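Geranyl diphosphate synthase small subunit (Antirrhinum majus, PDB 3QKC) probably acts as the regulatory, non-catalytic partner of a prenyltransferase that joins isopentenyl and dimethylallyl diphosphates into geranyl diphosphate. Local coordinates at residues K239-F244 with L251-F256; L76-A81 with G181-C186. All coordinates share one frame; numbering follows the deposited sequence.

Overall arrangement
From the N terminus, contact 2 comes first: helix 68-85 meets helix 169-195 across a long loop of 99 residues, deep within the bundle, and the centre of contact 2 lies about 3 Å from the centre of the chain. Only after that loop has closed does contact 1 begin, where helix 227-241 and helix 248-255 form a hairpin with a short link of six residues between the contacting segments; the centre of contact 1 lies about 18 Å from the centre of the chain. The loops are therefore in series and do not cross. They still meet in space, for Phe256 CE1 packs 3.7 Å from His184 CD2, connecting the C-terminal hairpin to the central bundle.

Contact 1: residues K239-F244 with L251-F256; sequences KELESF and LIRGVF
Leu241 and Arg253 are the pair whose CA atoms lie nearest across the contact, 8.7 Å apart, and in these segments the chain runs in roughly opposite directions, as the two arms of a helical hairpin. A type I beta turn from Leu241 to Phe244 leads the chain out of the first arm, and Phe256 is the first residue to leave helical geometry after the second. This hairpin is the C-terminal end of the all-alpha isoprenyl diphosphate synthase fold, packed against its bundle. Between the arms the contact is essentially one pair of side chains, which pass alongside each other pointing opposite ways. Leu241 sends its CD1 methyl against the base of the arginine, 3.6 Å from Arg253 CG. The same CD1 lies 3.8 Å from Arg253 NE, obliquely to the guanidinium. At the other end of the pair, Arg253 NH2 comes within 3.9 Å of Leu241 CB. This reach depends on an arginine chain extended from CG to NE (chi2 168°, chi3 -171°), which carries the guanidinium across to the opposing backbone. There Arg253 NH2 stands 4.3 Å from Glu242 N, donor facing donor, and no hydrogen bond crosses between the segments.

Neighbouring helices flank the hairpin: Leu241 also rests on Phe208 of helix 199-219 and Ile252 on Ala55 of helix 48-59, while Glu240 turns to a salt bridge with Arg207. The charge of Arg253 probably gains little from the opposite arm, since Glu242 OE1 stays 5.5 Å from Arg253 NH2, and its ion pair with Glu250, on its own helix, is long and weak. Arg253 NE is buried with no polar partner in the model. The chemistry thus implies an apolar contact between the arms, made by the arginine's aliphatic chain and a leucine, with the nearby carboxylates probably adding only diffuse electrostatic attraction.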
loop_
_atom_site.group_PDB
_atom_site.type_symbol
_atom_site.label_atom_id
_atom_site.label_comp_id
_atom_site.label_asym_id
_atom_site.label_seq_id
_atom_site.Cartn_x
_atom_site.Cartn_y
_atom_site.Cartn_z
ATOM N N LYS A 239 14.113 -15.968 24.902
ATOM C CA LYS A 239 13.342 -17.223 24.950
ATOM C C LYS A 239 13.073 -17.756 23.552
ATOM O O LYS A 239 13.336 -18.932 23.270
ATOM C CB LYS A 239 11.981 -17.051 25.651
ATOM C CG LYS A 239 11.936 -16.104 26.835
ATOM C CD LYS A 239 12.350 -16.759 28.144
ATOM C CE LYS A 239 11.786 -15.982 29.340
ATOM N NZ LYS A 239 10.284 -16.008 29.390
ATOM N N GLU A 240 12.540 -16.883 22.692
ATOM C CA GLU A 240 12.195 -17.242 21.322
ATOM C C GLU A 240 13.412 -17.733 20.539
ATOM O O GLU A 240 13.324 -18.694 19.777
ATOM C CB GLU A 240 11.510 -16.068 20.602
ATOM C CG GLU A 240 10.200 -15.572 21.254
ATOM C CD GLU A 240 9.104 -16.639 21.342
ATOM O OE1 GLU A 240 9.221 -17.697 20.692
ATOM O OE2 GLU A 240 8.105 -16.409 22.057
ATOM N N LEU A 241 14.556 -17.095 20.765
ATOM C CA LEU A 241 15.787 -17.457 20.072
ATOM C C LEU A 241 16.289 -18.873 20.355
ATOM O O LEU A 241 16.888 -19.503 19.484
ATOM C CB LEU A 241 16.888 -16.439 20.370
ATOM C CG LEU A 241 16.716 -15.123 19.619
ATOM C CD1 LEU A 241 17.973 -14.284 19.739
ATOM C CD2 LEU A 241 16.367 -15.364 18.142
ATOM N N GLU A 242 16.026 -19.367 21.563
ATOM C CA GLU A 242 16.503 -20.683 22.003
ATOM C C GLU A 242 16.152 -21.837 21.051
ATOM O O GLU A 242 16.875 -22.836 20.985
ATOM C CB GLU A 242 15.994 -21.001 23.415
ATOM C CG GLU A 242 16.402 -19.978 24.469
ATOM C CD GLU A 242 16.453 -20.559 25.871
ATOM O OE1 GLU A 242 17.319 -20.119 26.650
ATOM O OE2 GLU A 242 15.643 -21.455 26.196
ATOM N N SER A 243 15.053 -21.694 20.316
ATOM C CA SER A 243 14.600 -22.736 19.396
ATOM C C SER A 243 15.429 -22.803 18.107
ATOM O O SER A 243 15.288 -23.741 17.320
ATOM C CB SER A 243 13.118 -22.543 19.071
ATOM O OG SER A 243 12.331 -22.620 20.252
ATOM N N PHE A 244 16.288 -21.808 17.901
ATOM C CA PHE A 244 17.137 -21.735 16.715
ATOM C C PHE A 244 18.595 -21.877 17.129
ATOM O O PHE A 244 18.884 -22.065 18.310
ATOM C CB PHE A 244 16.907 -20.406 15.982
ATOM C CG PHE A 244 15.461 -20.124 15.681
ATOM C CD1 PHE A 244 14.897 -20.528 14.477
ATOM C CD2 PHE A 244 14.657 -19.470 16.611
ATOM C CE1 PHE A 244 13.560 -20.282 14.200
ATOM C CE2 PHE A 244 13.319 -19.219 16.345
ATOM C CZ PHE A 244 12.765 -19.627 15.139
ATOM N N LEU A 251 25.112 -12.963 16.481
ATOM C CA LEU A 251 25.124 -11.668 15.812
ATOM C C LEU A 251 23.786 -10.936 15.993
ATOM O O LEU A 251 23.764 -9.728 16.271
ATOM C CB LEU A 251 25.473 -11.827 14.326
ATOM C CG LEU A 251 26.841 -12.422 13.941
ATOM C CD1 LEU A 251 26.907 -12.692 12.441
ATOM C CD2 LEU A 251 27.997 -11.535 14.352
ATOM N N ILE A 252 22.683 -11.671 15.864
ATOM C CA ILE A 252 21.346 -11.121 16.128
ATOM C C ILE A 252 21.212 -10.656 17.592
ATOM O O ILE A 252 20.762 -9.535 17.848
ATOM C CB ILE A 252 20.210 -12.112 15.723
ATOM C CG1 ILE A 252 20.199 -12.329 14.204
ATOM C CG2 ILE A 252 18.841 -11.583 16.170
ATOM C CD1 ILE A 252 19.499 -13.614 13.756
ATOM N N ARG A 253 21.630 -11.500 18.539
ATOM C CA ARG A 253 21.678 -11.107 19.955
ATOM C C ARG A 253 22.523 -9.854 20.157
ATOM O O ARG A 253 22.156 -8.961 20.939
ATOM C CB ARG A 253 22.189 -12.246 20.842
ATOM C CG ARG A 253 21.105 -13.237 21.246
ATOM C CD ARG A 253 21.696 -14.496 21.886
ATOM N NE ARG A 253 20.668 -15.525 22.064
ATOM C CZ ARG A 253 20.904 -16.796 22.386
ATOM N NH1 ARG A 253 22.147 -17.220 22.575
ATOM N NH2 ARG A 253 19.888 -17.643 22.517
ATOM N N GLY A 254 23.641 -9.790 19.439
ATOM C CA GLY A 254 24.500 -8.607 19.425
ATOM C C GLY A 254 23.812 -7.363 18.884
ATOM O O GLY A 254 23.804 -6.335 19.541
ATOM N N VAL A 255 23.225 -7.467 17.692
ATOM C CA VAL A 255 22.526 -6.340 17.051
ATOM C C VAL A 255 21.500 -5.709 17.998
ATOM O O VAL A 255 21.336 -4.490 18.019
ATOM C CB VAL A 255 21.860 -6.759 15.688
ATOM C CG1 VAL A 255 20.864 -5.705 15.183
ATOM C CG2 VAL A 255 22.926 -7.049 14.616
ATOM N N PHE A 256 20.842 -6.540 18.803
ATOM C CA PHE A 256 19.758 -6.076 19.667
ATOM C C PHE A 256 20.102 -6.017 21.157
ATOM O O PHE A 256 19.220 -6.056 22.026
ATOM C CB PHE A 256 18.502 -6.903 19.404
ATOM C CG PHE A 256 17.908 -6.648 18.064
ATOM C CD1 PHE A 256 17.061 -5.567 17.866
ATOM C CD2 PHE A 256 18.227 -7.454 16.979
ATOM C CE1 PHE A 256 16.515 -5.308 16.614
ATOM C CE2 PHE A 256 17.676 -7.188 15.724
ATOM C CZ PHE A 256 16.828 -6.114 15.552
#

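Contact 2: residues L76-A81 with G181-C186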
loop_
_atom_site.group_PDB
_atom_site.type_symbol
_atom_site.label_atom_id
_atom_site.label_comp_id
_atom_site.label_asym_id
_atom_site.label_seq_id
_atom_site.Cartn_x
_atom_site.Cartn_y
_atom_site.Cartn_z
ATOM N N LEU A 76 10.901 0.878 3.403
ATOM C CA LEU A 76 9.946 1.789 2.753
ATOM C C LEU A 76 8.656 2.013 3.547
ATOM O O LEU A 76 8.157 3.152 3.611
ATOM C CB LEU A 76 9.630 1.320 1.319
ATOM C CG LEU A 76 10.801 1.475 0.306
ATOM C CD1 LEU A 76 10.593 0.567 -0.895
ATOM C CD2 LEU A 76 10.995 2.925 -0.165
ATOM N N MET A 77 8.114 0.964 4.178
ATOM C CA MET A 77 6.914 1.171 5.006
ATOM C C MET A 77 7.261 2.181 6.074
ATOM O O MET A 77 6.489 3.101 6.341
ATOM C CB MET A 77 6.392 -0.116 5.673
ATOM C CG MET A 77 5.858 -1.189 4.733
ATOM S SD MET A 77 4.595 -0.673 3.549
ATOM C CE MET A 77 5.674 -0.514 2.104
ATOM N N HIS A 78 8.427 1.978 6.685
ATOM C CA HIS A 78 8.951 2.854 7.721
ATOM C C HIS A 78 9.121 4.285 7.230
ATOM O O HIS A 78 8.768 5.233 7.954
ATOM C CB HIS A 78 10.279 2.296 8.253
ATOM C CG HIS A 78 11.174 3.315 8.913
ATOM N ND1 HIS A 78 10.973 3.771 10.199
ATOM C CD2 HIS A 78 12.324 3.895 8.486
ATOM C CE1 HIS A 78 11.933 4.620 10.520
ATOM N NE2 HIS A 78 12.771 4.706 9.499
ATOM N N VAL A 79 9.690 4.433 6.029
ATOM C CA VAL A 79 9.850 5.741 5.391
ATOM C C VAL A 79 8.494 6.378 5.144
ATOM O O VAL A 79 8.316 7.583 5.393
ATOM C CB VAL A 79 10.650 5.667 4.049
ATOM C CG1 VAL A 79 10.492 6.971 3.237
ATOM C CG2 VAL A 79 12.117 5.401 4.313
ATOM N N ALA A 80 7.537 5.592 4.657
ATOM C CA ALA A 80 6.208 6.151 4.438
ATOM C C ALA A 80 5.576 6.666 5.750
ATOM O O ALA A 80 5.085 7.800 5.797
ATOM C CB ALA A 80 5.295 5.185 3.701
ATOM N N ALA A 81 5.611 5.849 6.796
ATOM C CA ALA A 81 5.154 6.251 8.139
ATOM C C ALA A 81 5.879 7.509 8.665
ATOM O O ALA A 81 5.232 8.472 9.106
ATOM C CB ALA A 81 5.353 5.089 9.117
ATOM N N GLY A 181 7.308 -2.119 17.213
ATOM C CA GLY A 181 7.076 -3.525 17.493
ATOM C C GLY A 181 6.613 -4.303 16.276
ATOM O O GLY A 181 7.203 -5.327 15.910
ATOM N N THR A 182 5.545 -3.825 15.642
ATOM C CA THR A 182 4.968 -4.549 14.508
ATOM C C THR A 182 5.920 -4.530 13.321
ATOM O O THR A 182 6.015 -5.521 12.589
ATOM C CB THR A 182 3.563 -4.012 14.134
ATOM O OG1 THR A 182 2.740 -4.003 15.312
ATOM C CG2 THR A 182 2.896 -4.907 13.096
ATOM N N LEU A 183 6.652 -3.433 13.150
ATOM C CA LEU A 183 7.639 -3.370 12.056
ATOM C C LEU A 183 8.713 -4.450 12.186
ATOM O O LEU A 183 9.009 -5.137 11.213
ATOM C CB LEU A 183 8.244 -1.977 11.925
ATOM C CG LEU A 183 8.700 -1.440 10.561
ATOM C CD1 LEU A 183 7.796 -1.815 9.419
ATOM C CD2 LEU A 183 8.801 0.069 10.657
ATOM N N HIS A 184 9.262 -4.644 13.385
ATOM C CA HIS A 184 10.260 -5.706 13.580
ATOM C C HIS A 184 9.651 -7.124 13.435
ATOM O O HIS A 184 10.255 -8.015 12.819
ATOM C CB HIS A 184 10.952 -5.540 14.929
ATOM C CG HIS A 184 11.941 -4.413 14.975
ATOM N ND1 HIS A 184 11.569 -3.085 14.921
ATOM C CD2 HIS A 184 13.295 -4.422 15.090
ATOM C CE1 HIS A 184 12.652 -2.329 14.996
ATOM N NE2 HIS A 184 13.708 -3.114 15.110
ATOM N N ALA A 185 8.456 -7.310 14.001
ATOM C CA ALA A 185 7.737 -8.575 13.909
ATOM C C ALA A 185 7.579 -9.002 12.443
ATOM O O ALA A 185 7.915 -10.126 12.072
ATOM C CB ALA A 185 6.373 -8.459 14.601
ATOM N N CYS A 186 7.115 -8.071 11.616
ATOM C CA CYS A 186 6.954 -8.268 10.185
ATOM C C CYS A 186 8.276 -8.569 9.488
ATOM O O CYS A 186 8.374 -9.505 8.671
ATOM C CB CYS A 186 6.313 -7.030 9.574
ATOM S SG CYS A 186 6.351 -7.004 7.771
#
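Leu183 pushes its CD2 methyl onto the backbone end of His78, 3.6 Å from His78 CB and 4.0 Å from His78 CA. Its other methyl, CD1, reaches the root of Met77, 4.3 Å from Met77 CB, so the forked leucine spans two consecutive residues of the facing helix. A chi1 of -149°, about 30° from anti, helps to set the two methyls of Leu183 on these neighbours. The imidazole takes little part: with CG anti to the backbone N (chi1 158°), the ring of His78 swings away from the leucine, and its NE2 hydrogen-bonds to Pro45 O.

Helices 68-85 and 169-195 run in roughly opposite directions here, with the CA atoms of His78 and Leu183 7.7 Å apart, and belong to the central bundle of the all-alpha isoprenyl diphosphate synthase fold. In catalytic relatives the equivalent helix to 68-85 carries the start of the first aspartate-rich motif at its C-terminal end; this small subunit appears to lack it.

Further helices enclose the same leucine, with Val147 of helix 134-148 and Ala49 of helix 48-59 both touching it. The thioether end of Met77 departs from Leu183, and that side chain also packs on Met148.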